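Local coordinates for epimerase family protein SDR39U1 (Homo sapiens, PDB 4B4O), which binds NADPH and is a putative NADP-dependent oxidoreductase of the short-chain dehydrogenase/reductase family, at residues A55-G60 with Q87-A92; K101-V106 with A143-D148. The protein carries 3 engineered substitutions. All blocks are in the same frame, centred on the assembly; numbering follows the deposited sequence.

Contact 1 (A55-G60 with Q87-A92); sequences AVNLAG and QLLAKA. With NDP (NADPH dihydro-nicotinamide-adenine-dinucleotide phosphate), chain I.
The closest approach is a single leucine methyl laid against an asparagine: L89 CD1 sits 3.8 Å from N57 CB and almost as near to N57 CG and OD1, with the two side chains running at a slant to one another. The backbone oxygen of V56 is the other neighbour of that methyl, 4.2 Å from L89 CD1. The methyl thus lies along CB, CG and OD1 of N57, while OD1 and ND2 make their hydrogen bonds to other partners. A chi1 of -162°, with CG anti to the backbone nitrogen, lets OD1 reach the amide of A59. OD1 accepts from A59 N at 3.1 Å, closing an Asx turn; the N-H...O angle is 163°, but the donor stands well above the carbonyl plane and off the lone pairs. ND2 in turn is hydrogen-bonded to T85 and T86 of helix 72-95. The amide, gripped at both ends, is thus fixed in rotation and holds the turn that leads from the strand into the NADPH pocket, where L58 and A59 are NADP(+)-binding residues. G60 N gives a weak bond of 3.3 Å to the adenosine ribose oxygen O4B of NADPH. Strand 54-57 lies between strands 2-6 and 102-108 of the parallel Rossmann sheet, and helix 72-95 packs over one face, where L89 also meets W41 and L44 of helix 41-47 and W103 of strand 102-108.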
ATOM      1  N   ALA A  55      -9.222 -11.799  -7.434  1.00 23.00           N
ATOM      2  CA  ALA A  55      -7.864 -11.970  -6.921  1.00 22.11           C
ATOM      3  C   ALA A  55      -7.222 -10.617  -6.608  1.00 20.39           C
ATOM      4  O   ALA A  55      -7.499  -9.614  -7.274  1.00 20.01           O
ATOM      5  CB  ALA A  55      -7.020 -12.766  -7.914  1.00 23.07           C
ATOM      6  N   VAL A  56      -6.366 -10.609  -5.591  1.00 19.58           N
ATOM      7  CA  VAL A  56      -5.608  -9.423  -5.179  1.00 18.18           C
ATOM      8  C   VAL A  56      -4.161  -9.835  -4.946  1.00 18.13           C
ATOM      9  O   VAL A  56      -3.926 -10.918  -4.420  1.00 18.88           O
ATOM     10  CB  VAL A  56      -6.123  -8.850  -3.847  1.00 17.48           C
ATOM     11  CG1 VAL A  56      -5.329  -7.610  -3.470  1.00 16.27           C
ATOM     12  CG2 VAL A  56      -7.598  -8.531  -3.910  1.00 17.82           C
ATOM     13  N   ASN A  57      -3.201  -8.994  -5.318  1.00 17.45           N
ATOM     14  CA  ASN A  57      -1.820  -9.213  -4.889  1.00 17.48           C
ATOM     15  C   ASN A  57      -1.286  -8.103  -3.982  1.00 16.46           C
ATOM     16  O   ASN A  57      -1.348  -6.916  -4.322  1.00 15.68           O
ATOM     17  CB  ASN A  57      -0.862  -9.395  -6.060  1.00 18.11           C
ATOM     18  CG  ASN A  57       0.441 -10.045  -5.631  1.00 18.75           C
ATOM     19  OD1 ASN A  57       0.500 -10.748  -4.646  1.00 19.10           O
ATOM     20  ND2 ASN A  57       1.475  -9.808  -6.372  1.00 19.11           N
ATOM     21  N   LEU A  58      -0.750  -8.529  -2.839  1.00 16.69           N
ATOM     22  CA  LEU A  58      -0.106  -7.651  -1.867  1.00 16.14           C
ATOM     23  C   LEU A  58       1.342  -8.068  -1.615  1.00 16.89           C
ATOM     24  O   LEU A  58       2.053  -7.433  -0.817  1.00 16.79           O
ATOM     25  CB  LEU A  58      -0.878  -7.682  -0.547  1.00 16.07           C
ATOM     26  CG  LEU A  58      -2.363  -7.343  -0.600  1.00 15.65           C
ATOM     27  CD1 LEU A  58      -2.969  -7.585   0.765  1.00 15.99           C
ATOM     28  CD2 LEU A  58      -2.604  -5.931  -1.064  1.00 14.71           C
ATOM     29  N   ALA A  59       1.798  -9.114  -2.294  1.00 17.85           N
ATOM     30  CA  ALA A  59       3.083  -9.720  -1.982  1.00 18.95           C
ATOM     31  C   ALA A  59       4.238  -8.753  -2.267  1.00 18.83           C
ATOM     32  O   ALA A  59       4.270  -8.117  -3.301  1.00 18.40           O
ATOM     33  CB  ALA A  59       3.264 -11.014  -2.771  1.00 20.18           C
ATOM     34  N   GLY A  60       5.196  -8.676  -1.344  1.00 19.47           N
ATOM     35  CA  GLY A  60       6.396  -7.876  -1.550  1.00 19.78           C
ATOM     36  C   GLY A  60       7.354  -7.907  -0.365  1.00 20.83           C
ATOM     37  O   GLY A  60       6.933  -7.811   0.785  1.00 20.68           O
ATOM     38  N   GLN A  87       3.313 -11.532 -11.710  1.00 24.60           N
ATOM     39  CA  GLN A  87       3.296 -12.159 -13.039  1.00 26.39           C
ATOM     40  C   GLN A  87       2.722 -13.552 -12.948  1.00 27.55           C
ATOM     41  O   GLN A  87       1.985 -13.994 -13.821  1.00 28.66           O
ATOM     42  CB  GLN A  87       4.714 -12.167 -13.616  1.00 27.64           C
ATOM     43  CG  GLN A  87       4.850 -12.817 -14.980  1.00 29.81           C
ATOM     44  CD  GLN A  87       5.555 -11.914 -16.007  1.00 30.43           C
ATOM     45  OE1 GLN A  87       6.548 -12.310 -16.667  1.00 32.25           O
ATOM     46  NE2 GLN A  87       5.033 -10.690 -16.158  1.00 29.10           N
ATOM     47  N   LEU A  88       3.030 -14.229 -11.850  1.00 27.44           N
ATOM     48  CA  LEU A  88       2.600 -15.604 -11.638  1.00 28.70           C
ATOM     49  C   LEU A  88       1.086 -15.664 -11.503  1.00 28.18           C
ATOM     50  O   LEU A  88       0.437 -16.570 -12.022  1.00 29.62           O
ATOM     51  CB  LEU A  88       3.260 -16.162 -10.375  1.00 28.68           C
ATOM     52  CG  LEU A  88       3.738 -17.625 -10.348  1.00 30.76           C
ATOM     53  CD1 LEU A  88       4.192 -18.193 -11.683  1.00 32.81           C
ATOM     54  CD2 LEU A  88       4.875 -17.717  -9.316  1.00 30.82           C
ATOM     55  N   LEU A  89       0.532 -14.695 -10.788  1.00 26.32           N
ATOM     56  CA  LEU A  89      -0.911 -14.563 -10.655  1.00 25.86           C
ATOM     57  C   LEU A  89      -1.560 -14.184 -11.978  1.00 26.53           C
ATOM     58  O   LEU A  89      -2.589 -14.753 -12.363  1.00 27.58           O
ATOM     59  CB  LEU A  89      -1.262 -13.521  -9.578  1.00 23.88           C
ATOM     60  CG  LEU A  89      -1.430 -14.080  -8.160  1.00 23.57           C
ATOM     61  CD1 LEU A  89      -1.510 -13.004  -7.076  1.00 21.83           C
ATOM     62  CD2 LEU A  89      -2.659 -14.977  -8.139  1.00 24.56           C
ATOM     63  N   ALA A  90      -0.962 -13.222 -12.671  1.00 26.14           N
ATOM     64  CA  ALA A  90      -1.451 -12.780 -13.981  1.00 27.00           C
ATOM     65  C   ALA A  90      -1.555 -13.927 -14.994  1.00 29.39           C
ATOM     66  O   ALA A  90      -2.592 -14.127 -15.604  1.00 30.43           O
ATOM     67  CB  ALA A  90      -0.550 -11.681 -14.519  1.00 26.49           C
ATOM     68  N   LYS A  91      -0.480 -14.685 -15.134  1.00 30.44           N
ATOM     69  CA  LYS A  91      -0.466 -15.833 -16.028  1.00 32.92           C
ATOM     70  C   LYS A  91      -1.473 -16.901 -15.610  1.00 33.73           C
ATOM     71  O   LYS A  91      -2.091 -17.541 -16.455  1.00 35.69           O
ATOM     72  CB  LYS A  91       0.942 -16.419 -16.148  1.00 33.98           C
ATOM     73  CG  LYS A  91       1.903 -15.487 -16.876  1.00 33.96           C
ATOM     74  CD  LYS A  91       3.280 -16.117 -17.083  1.00 35.46           C
ATOM     75  CE  LYS A  91       4.257 -15.189 -17.839  1.00 35.73           C
ATOM     76  NZ  LYS A  91       5.157 -15.982 -18.745  1.00 38.42           N
ATOM     77  N   ALA A  92      -1.653 -17.079 -14.305  1.00 32.42           N
ATOM     78  CA  ALA A  92      -2.607 -18.065 -13.786  1.00 33.21           C
ATOM     79  C   ALA A  92      -4.033 -17.669 -14.126  1.00 33.30           C
ATOM     80  O   ALA A  92      -4.841 -18.521 -14.509  1.00 35.12           O
ATOM     81  CB  ALA A  92      -2.437 -18.238 -12.288  1.00 31.89           C
TER
HETATM   82  PA  NDP I 999       3.769  -6.634   4.477  1.00  2.00           P
HETATM   83  O1A NDP I 999       5.317  -6.668   4.457  1.00  2.00           O
HETATM   84  O2A NDP I 999       3.007  -6.627   5.818  1.00  2.00           O
HETATM   85  O5B NDP I 999       3.112  -7.927   3.729  1.00  2.00           O
HETATM   86  C5B NDP I 999       3.853  -8.472   2.641  1.00  2.00           C
HETATM   87  C4B NDP I 999       3.491  -9.930   2.511  1.00  2.00           C
HETATM   88  O4B NDP I 999       4.069 -10.394   1.293  1.00  2.00           O
HETATM   89  C3B NDP I 999       4.057 -10.762   3.667  1.00  2.00           C
HETATM   90  O3B NDP I 999       3.053 -11.146   4.648  1.00  2.00           O
HETATM   91  C2B NDP I 999       4.625 -11.999   2.988  1.00  2.00           C
HETATM   92  O2B NDP I 999       3.703 -13.079   2.994  1.00  2.00           O
HETATM   93  C1B NDP I 999       4.784 -11.592   1.555  1.00  2.00           C
HETATM   94  N9A NDP I 999       6.214 -11.341   1.360  1.00  2.00           N
HETATM   95  C8A NDP I 999       7.129 -10.663   2.127  1.00  2.00           C
HETATM   96  N7A NDP I 999       8.389 -10.765   1.525  1.00  2.00           N
HETATM   97  C5A NDP I 999       8.242 -11.510   0.397  1.00  2.00           C
HETATM   98  C6A NDP I 999       9.090 -11.998  -0.694  1.00  2.00           C
HETATM   99  N6A NDP I 999      10.404 -11.697  -0.757  1.00  2.00           N
HETATM  100  N1A NDP I 999       8.530 -12.751  -1.664  1.00  2.00           N
HETATM  101  C2A NDP I 999       7.202 -13.062  -1.610  1.00  2.00           C
HETATM  102  N3A NDP I 999       6.350 -12.630  -0.658  1.00  2.00           N
HETATM  103  C4A NDP I 999       6.818 -11.874   0.310  1.00  2.00           C
HETATM  104  O3  NDP I 999       3.460  -5.343   3.552  1.00  2.00           O
HETATM  105  PN  NDP I 999       2.096  -4.487   3.632  1.00  2.00           P
HETATM  106  O1N NDP I 999       0.957  -5.416   4.022  1.00  2.00           O
HETATM  107  O2N NDP I 999       2.321  -3.270   4.478  1.00  2.00           O
HETATM  108  O5D NDP I 999       1.926  -3.979   2.074  1.00  2.00           O
HETATM  109  C5D NDP I 999       1.679  -5.032   1.113  1.00  2.00           C
HETATM  110  C4D NDP I 999       1.985  -4.588  -0.302  1.00  2.00           C
HETATM  111  O4D NDP I 999       1.498  -3.254  -0.390  1.00  2.00           O
HETATM  112  C3D NDP I 999       3.485  -4.513  -0.650  1.00  2.00           C
HETATM  113  O3D NDP I 999       3.714  -4.964  -2.023  1.00  2.00           O
HETATM  114  C2D NDP I 999       3.842  -3.038  -0.437  1.00  2.00           C
HETATM  115  O2D NDP I 999       4.807  -2.447  -1.316  1.00  2.00           O
HETATM  116  C1D NDP I 999       2.543  -2.357  -0.777  1.00  2.00           C
HETATM  117  N1N NDP I 999       2.387  -1.036  -0.141  1.00  2.00           N
HETATM  118  C2N NDP I 999       2.432  -0.890   1.190  1.00  2.00           C
HETATM  119  C3N NDP I 999       2.283   0.350   1.771  1.00  2.00           C
HETATM  120  C7N NDP I 999       2.327   0.455   3.251  1.00  2.00           C
HETATM  121  O7N NDP I 999       2.175  -0.576   3.903  1.00  2.00           O
HETATM  122  N7N NDP I 999       2.521   1.627   3.848  1.00  2.00           N
HETATM  123  C4N NDP I 999       2.015   1.564   0.949  1.00  2.00           C
HETATM  124  C5N NDP I 999       1.971   1.292  -0.483  1.00  2.00           C
HETATM  125  C6N NDP I 999       2.153   0.007  -0.961  1.00  2.00           C
HETATM  126  P2B NDP I 999       4.250 -14.607   3.330  1.00  2.00           P
HETATM  127  O1X NDP I 999       4.933 -15.093   2.069  1.00  2.00           O
HETATM  128  O2X NDP I 999       5.225 -14.496   4.540  1.00  2.00           O
HETATM  129  O3X NDP I 999       2.859 -15.240   3.582  1.00  2.00           O

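Contact 2 (K101-V106 with A143-D148). With NDP (NADPH dihydro-nicotinamide-adenine-dinucleotide phosphate), chain I.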
ATOM      1  N   LYS A 101     -13.525 -12.622 -12.139  1.00 31.35           N
ATOM      2  CA  LYS A 101     -14.160 -11.441 -12.710  1.00 31.50           C
ATOM      3  C   LYS A 101     -13.411 -10.140 -12.362  1.00 29.12           C
ATOM      4  O   LYS A 101     -13.528  -9.165 -13.084  1.00 29.22           O
ATOM      5  CB  LYS A 101     -15.651 -11.395 -12.291  1.00 32.78           C
ATOM      6  CG  LYS A 101     -15.944 -10.864 -10.891  1.00 31.22           C
ATOM      7  N   ALA A 102     -12.639 -10.136 -11.269  1.00 27.22           N
ATOM      8  CA  ALA A 102     -11.831  -8.954 -10.891  1.00 25.12           C
ATOM      9  C   ALA A 102     -10.396  -9.303 -10.459  1.00 23.82           C
ATOM     10  O   ALA A 102     -10.122 -10.402  -9.964  1.00 24.13           O
ATOM     11  CB  ALA A 102     -12.524  -8.124  -9.824  1.00 24.20           C
ATOM     12  N   TRP A 103      -9.481  -8.354 -10.683  1.00 22.59           N
ATOM     13  CA  TRP A 103      -8.023  -8.506 -10.410  1.00 21.56           C
ATOM     14  C   TRP A 103      -7.440  -7.184  -9.982  1.00 19.93           C
ATOM     15  O   TRP A 103      -7.425  -6.228 -10.746  1.00 19.90           O
ATOM     16  CB  TRP A 103      -7.327  -9.018 -11.665  1.00 22.70           C
ATOM     17  CG  TRP A 103      -5.807  -8.948 -11.774  1.00 22.06           C
ATOM     18  CD1 TRP A 103      -5.081  -8.506 -12.861  1.00 22.50           C
ATOM     19  CD2 TRP A 103      -4.783  -9.430 -10.833  1.00 21.30           C
ATOM     20  NE1 TRP A 103      -3.736  -8.648 -12.658  1.00 22.06           N
ATOM     21  CE2 TRP A 103      -3.486  -9.192 -11.477  1.00 21.36           C
ATOM     22  CE3 TRP A 103      -4.803  -9.996  -9.573  1.00 20.81           C
ATOM     23  CZ2 TRP A 103      -2.285  -9.497 -10.859  1.00 20.97           C
ATOM     24  CZ3 TRP A 103      -3.582 -10.311  -8.965  1.00 20.41           C
ATOM     25  CH2 TRP A 103      -2.354 -10.053  -9.589  1.00 20.49           C
ATOM     26  N   VAL A 104      -6.997  -7.116  -8.736  1.00 18.77           N
ATOM     27  CA  VAL A 104      -6.631  -5.856  -8.118  1.00 17.39           C
ATOM     28  C   VAL A 104      -5.218  -5.904  -7.577  1.00 16.62           C
ATOM     29  O   VAL A 104      -4.873  -6.829  -6.853  1.00 16.76           O
ATOM     30  CB  VAL A 104      -7.585  -5.549  -6.972  1.00 17.00           C
ATOM     31  CG1 VAL A 104      -7.264  -4.179  -6.384  1.00 15.81           C
ATOM     32  CG2 VAL A 104      -9.021  -5.674  -7.478  1.00 18.15           C
ATOM     33  N   LEU A 105      -4.410  -4.904  -7.929  1.00 16.02           N
ATOM     34  CA  LEU A 105      -3.021  -4.806  -7.459  1.00 15.51           C
ATOM     35  C   LEU A 105      -2.844  -3.579  -6.611  1.00 14.47           C
ATOM     36  O   LEU A 105      -3.483  -2.549  -6.852  1.00 14.16           O
ATOM     37  CB  LEU A 105      -2.065  -4.709  -8.646  1.00 16.05           C
ATOM     38  CG  LEU A 105      -0.582  -4.719  -8.286  1.00 15.93           C
ATOM     39  CD1 LEU A 105      -0.222  -5.973  -7.496  1.00 16.33           C
ATOM     40  CD2 LEU A 105       0.244  -4.649  -9.555  1.00 16.77           C
ATOM     41  N   VAL A 106      -2.014  -3.702  -5.579  1.00 14.13           N
ATOM     42  CA  VAL A 106      -1.632  -2.544  -4.772  1.00 13.39           C
ATOM     43  C   VAL A 106      -0.229  -2.169  -5.166  1.00 13.51           C
ATOM     44  O   VAL A 106       0.678  -3.002  -5.130  1.00 14.06           O
ATOM     45  CB  VAL A 106      -1.682  -2.812  -3.244  1.00 13.23           C
ATOM     46  CG1 VAL A 106      -0.967  -1.712  -2.474  1.00 12.82           C
ATOM     47  CG2 VAL A 106      -3.115  -2.928  -2.743  1.00 13.20           C
ATOM     48  N   ALA A 143       1.164  -6.934 -13.923  1.00 22.05           N
ATOM     49  CA  ALA A 143      -0.214  -7.297 -13.625  1.00 21.79           C
ATOM     50  C   ALA A 143      -1.128  -7.246 -14.843  1.00 23.02           C
ATOM     51  O   ALA A 143      -2.239  -7.774 -14.791  1.00 23.40           O
ATOM     52  CB  ALA A 143      -0.769  -6.383 -12.531  1.00 20.05           C
ATOM     53  N   ARG A 144      -0.705  -6.574 -15.911  1.00 23.79           N
ATOM     54  CA  ARG A 144      -1.650  -6.168 -16.958  1.00 24.85           C
ATOM     55  C   ARG A 144      -2.102  -7.357 -17.803  1.00 26.89           C
ATOM     56  O   ARG A 144      -1.303  -8.005 -18.436  1.00 28.22           O
ATOM     57  CB  ARG A 144      -1.040  -5.080 -17.854  1.00 25.32           C
ATOM     58  CG  ARG A 144      -1.874  -4.527 -19.058  1.00 26.77           C
ATOM     59  CD  ARG A 144      -1.412  -3.113 -19.301  1.00 26.31           C
ATOM     60  NE  ARG A 144      -1.665  -2.193 -18.184  1.00 24.27           N
ATOM     61  CZ  ARG A 144      -0.780  -1.385 -17.570  1.00 23.04           C
ATOM     62  NH1 ARG A 144       0.491  -1.289 -17.954  1.00 23.58           N
ATOM     63  NH2 ARG A 144      -1.196  -0.643 -16.530  1.00 21.43           N
ATOM     64  N   LEU A 145      -3.397  -7.617 -17.788  1.00 27.29           N
ATOM     65  CA  LEU A 145      -4.012  -8.663 -18.586  1.00 29.44           C
ATOM     66  C   LEU A 145      -4.465  -8.059 -19.903  1.00 31.14           C
ATOM     67  O   LEU A 145      -4.953  -6.934 -19.933  1.00 30.51           O
ATOM     68  CB  LEU A 145      -5.242  -9.237 -17.888  1.00 29.33           C
ATOM     69  CG  LEU A 145      -5.132  -9.779 -16.450  1.00 27.77           C
ATOM     70  CD1 LEU A 145      -6.504 -10.124 -15.872  1.00 27.90           C
ATOM     71  CD2 LEU A 145      -4.213 -10.998 -16.443  1.00 28.57           C
ATOM     72  N   PRO A 146      -4.271  -8.791 -21.009  1.00 33.50           N
ATOM     73  CA  PRO A 146      -4.936  -8.357 -22.217  1.00 35.52           C
ATOM     74  C   PRO A 146      -6.387  -8.779 -22.092  1.00 36.35           C
ATOM     75  O   PRO A 146      -6.702  -9.718 -21.338  1.00 35.99           O
ATOM     76  CB  PRO A 146      -4.214  -9.170 -23.335  1.00 38.00           C
ATOM     77  CG  PRO A 146      -3.801 -10.450 -22.661  1.00 37.76           C
ATOM     78  CD  PRO A 146      -3.586 -10.095 -21.185  1.00 34.74           C
ATOM     79  N   GLY A 147      -7.259  -8.175 -22.893  1.00 37.85           N
ATOM     80  CA  GLY A 147      -8.618  -8.686 -22.971  1.00 39.37           C
ATOM     81  C   GLY A 147      -9.421  -8.121 -21.838  1.00 37.41           C
ATOM     82  O   GLY A 147      -8.864  -7.582 -20.876  1.00 34.83           O
ATOM     83  N   ASP A 148     -10.733  -8.302 -21.951  1.00 38.91           N
ATOM     84  CA  ASP A 148     -11.689  -7.661 -21.063  1.00 37.72           C
ATOM     85  C   ASP A 148     -12.433  -8.668 -20.172  1.00 37.73           C
ATOM     86  O   ASP A 148     -13.319  -8.265 -19.412  1.00 37.09           O
ATOM     87  CB  ASP A 148     -12.684  -6.861 -21.928  1.00 39.76           C
ATOM     88  CG  ASP A 148     -13.009  -5.485 -21.350  1.00 38.12           C
ATOM     89  OD1 ASP A 148     -12.242  -4.981 -20.465  1.00 35.40           O
ATOM     90  OD2 ASP A 148     -14.035  -4.918 -21.808  1.00 39.83           O
TER
HETATM   91  PA  NDP I 999       3.769  -6.634   4.477  1.00  2.00           P
HETATM   92  O1A NDP I 999       5.317  -6.668   4.457  1.00  2.00           O
HETATM   93  O2A NDP I 999       3.007  -6.627   5.818  1.00  2.00           O
HETATM   94  O5B NDP I 999       3.112  -7.927   3.729  1.00  2.00           O
HETATM   95  C5B NDP I 999       3.853  -8.472   2.641  1.00  2.00           C
HETATM   96  C4B NDP I 999       3.491  -9.930   2.511  1.00  2.00           C
HETATM   97  O4B NDP I 999       4.069 -10.394   1.293  1.00  2.00           O
HETATM   98  C3B NDP I 999       4.057 -10.762   3.667  1.00  2.00           C
HETATM   99  O3B NDP I 999       3.053 -11.146   4.648  1.00  2.00           O
HETATM  100  C2B NDP I 999       4.625 -11.999   2.988  1.00  2.00           C
HETATM  101  O2B NDP I 999       3.703 -13.079   2.994  1.00  2.00           O
HETATM  102  C1B NDP I 999       4.784 -11.592   1.555  1.00  2.00           C
HETATM  103  N9A NDP I 999       6.214 -11.341   1.360  1.00  2.00           N
HETATM  104  C8A NDP I 999       7.129 -10.663   2.127  1.00  2.00           C
HETATM  105  N7A NDP I 999       8.389 -10.765   1.525  1.00  2.00           N
HETATM  106  C5A NDP I 999       8.242 -11.510   0.397  1.00  2.00           C
HETATM  107  C6A NDP I 999       9.090 -11.998  -0.694  1.00  2.00           C
HETATM  108  N6A NDP I 999      10.404 -11.697  -0.757  1.00  2.00           N
HETATM  109  N1A NDP I 999       8.530 -12.751  -1.664  1.00  2.00           N
HETATM  110  C2A NDP I 999       7.202 -13.062  -1.610  1.00  2.00           C
HETATM  111  N3A NDP I 999       6.350 -12.630  -0.658  1.00  2.00           N
HETATM  112  C4A NDP I 999       6.818 -11.874   0.310  1.00  2.00           C
HETATM  113  O3  NDP I 999       3.460  -5.343   3.552  1.00  2.00           O
HETATM  114  PN  NDP I 999       2.096  -4.487   3.632  1.00  2.00           P
HETATM  115  O1N NDP I 999       0.957  -5.416   4.022  1.00  2.00           O
HETATM  116  O2N NDP I 999       2.321  -3.270   4.478  1.00  2.00           O
HETATM  117  O5D NDP I 999       1.926  -3.979   2.074  1.00  2.00           O
HETATM  118  C5D NDP I 999       1.679  -5.032   1.113  1.00  2.00           C
HETATM  119  C4D NDP I 999       1.985  -4.588  -0.302  1.00  2.00           C
HETATM  120  O4D NDP I 999       1.498  -3.254  -0.390  1.00  2.00           O
HETATM  121  C3D NDP I 999       3.485  -4.513  -0.650  1.00  2.00           C
HETATM  122  O3D NDP I 999       3.714  -4.964  -2.023  1.00  2.00           O
HETATM  123  C2D NDP I 999       3.842  -3.038  -0.437  1.00  2.00           C
HETATM  124  O2D NDP I 999       4.807  -2.447  -1.316  1.00  2.00           O
HETATM  125  C1D NDP I 999       2.543  -2.357  -0.777  1.00  2.00           C
HETATM  126  N1N NDP I 999       2.387  -1.036  -0.141  1.00  2.00           N
HETATM  127  C2N NDP I 999       2.432  -0.890   1.190  1.00  2.00           C
HETATM  128  C3N NDP I 999       2.283   0.350   1.771  1.00  2.00           C
HETATM  129  C7N NDP I 999       2.327   0.455   3.251  1.00  2.00           C
HETATM  130  O7N NDP I 999       2.175  -0.576   3.903  1.00  2.00           O
HETATM  131  N7N NDP I 999       2.521   1.627   3.848  1.00  2.00           N
HETATM  132  C4N NDP I 999       2.015   1.564   0.949  1.00  2.00           C
HETATM  133  C5N NDP I 999       1.971   1.292  -0.483  1.00  2.00           C
HETATM  134  C6N NDP I 999       2.153   0.007  -0.961  1.00  2.00           C
HETATM  135  P2B NDP I 999       4.250 -14.607   3.330  1.00  2.00           P
HETATM  136  O1X NDP I 999       4.933 -15.093   2.069  1.00  2.00           O
HETATM  137  O2X NDP I 999       5.225 -14.496   4.540  1.00  2.00           O
HETATM  138  O3X NDP I 999       2.859 -15.240   3.582  1.00  2.00           O
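The indole nitrogen of W103 donates to the backbone oxygen of A143, NE1 to O at 2.7 Å, with an angle of 162° at the hydrogen. The oxygen lies in the plane of the indole, at its edge, and the donor meets it in the carbonyl plane on a lone pair, so direction is well matched at both partners. A chi1 of 165° carries the ring out from the strand with CG anti to the backbone nitrogen, which brings the pyrrole edge up to the chain at A143. Apolar contacts accompany this bond. A143 CB lies 3.8 Å from W103 CZ2, and L105 CD2 comes to 3.6 Å from the same methyl, so W103 and L105 of one strand both pack on it. L145 crosses the indole at a slant, its CD1 3.7 Å from W103 CD1. A leucine in place of W103 would probably leave the A143 carbonyl without its indole donor and open a gap beside L145. Further along the strand V106 reaches the cofactor, its CG1 3.6 Å from the nicotinamide ribose oxygen O4D of NADPH. Strand 102-108 runs parallel between strands 54-57 and 151-161, and the segment 143-148 leads toward the latter. W103 joins the strand to this connection, and I93 of helix 72-95 also packs on it.

How the contacts relate
Contacts 1 and 2 lie with their centres 9 Å apart, within one Rossmann-type NADP-binding domain. They come in series along the chain: contact 1 closes with helix 72-95, and the strand of contact 2 follows that helix directly. Strands 54-57 and 102-108 are parallel neighbours in the central sheet, joined by probable backbone hydrogen bonds from A55 N to A102 O (3.0 Å) and from V104 N to A55 O (2.9 Å). Nearer the cofactor, L58 CD2 packs on V106 CG2 at 3.5 Å. Both reach NADPH, contact 1 through the loop after strand 54-57 and contact 2 through V106 within its strand, consistent with both forming part of the Rossmann-type scaffold beside the cofactor.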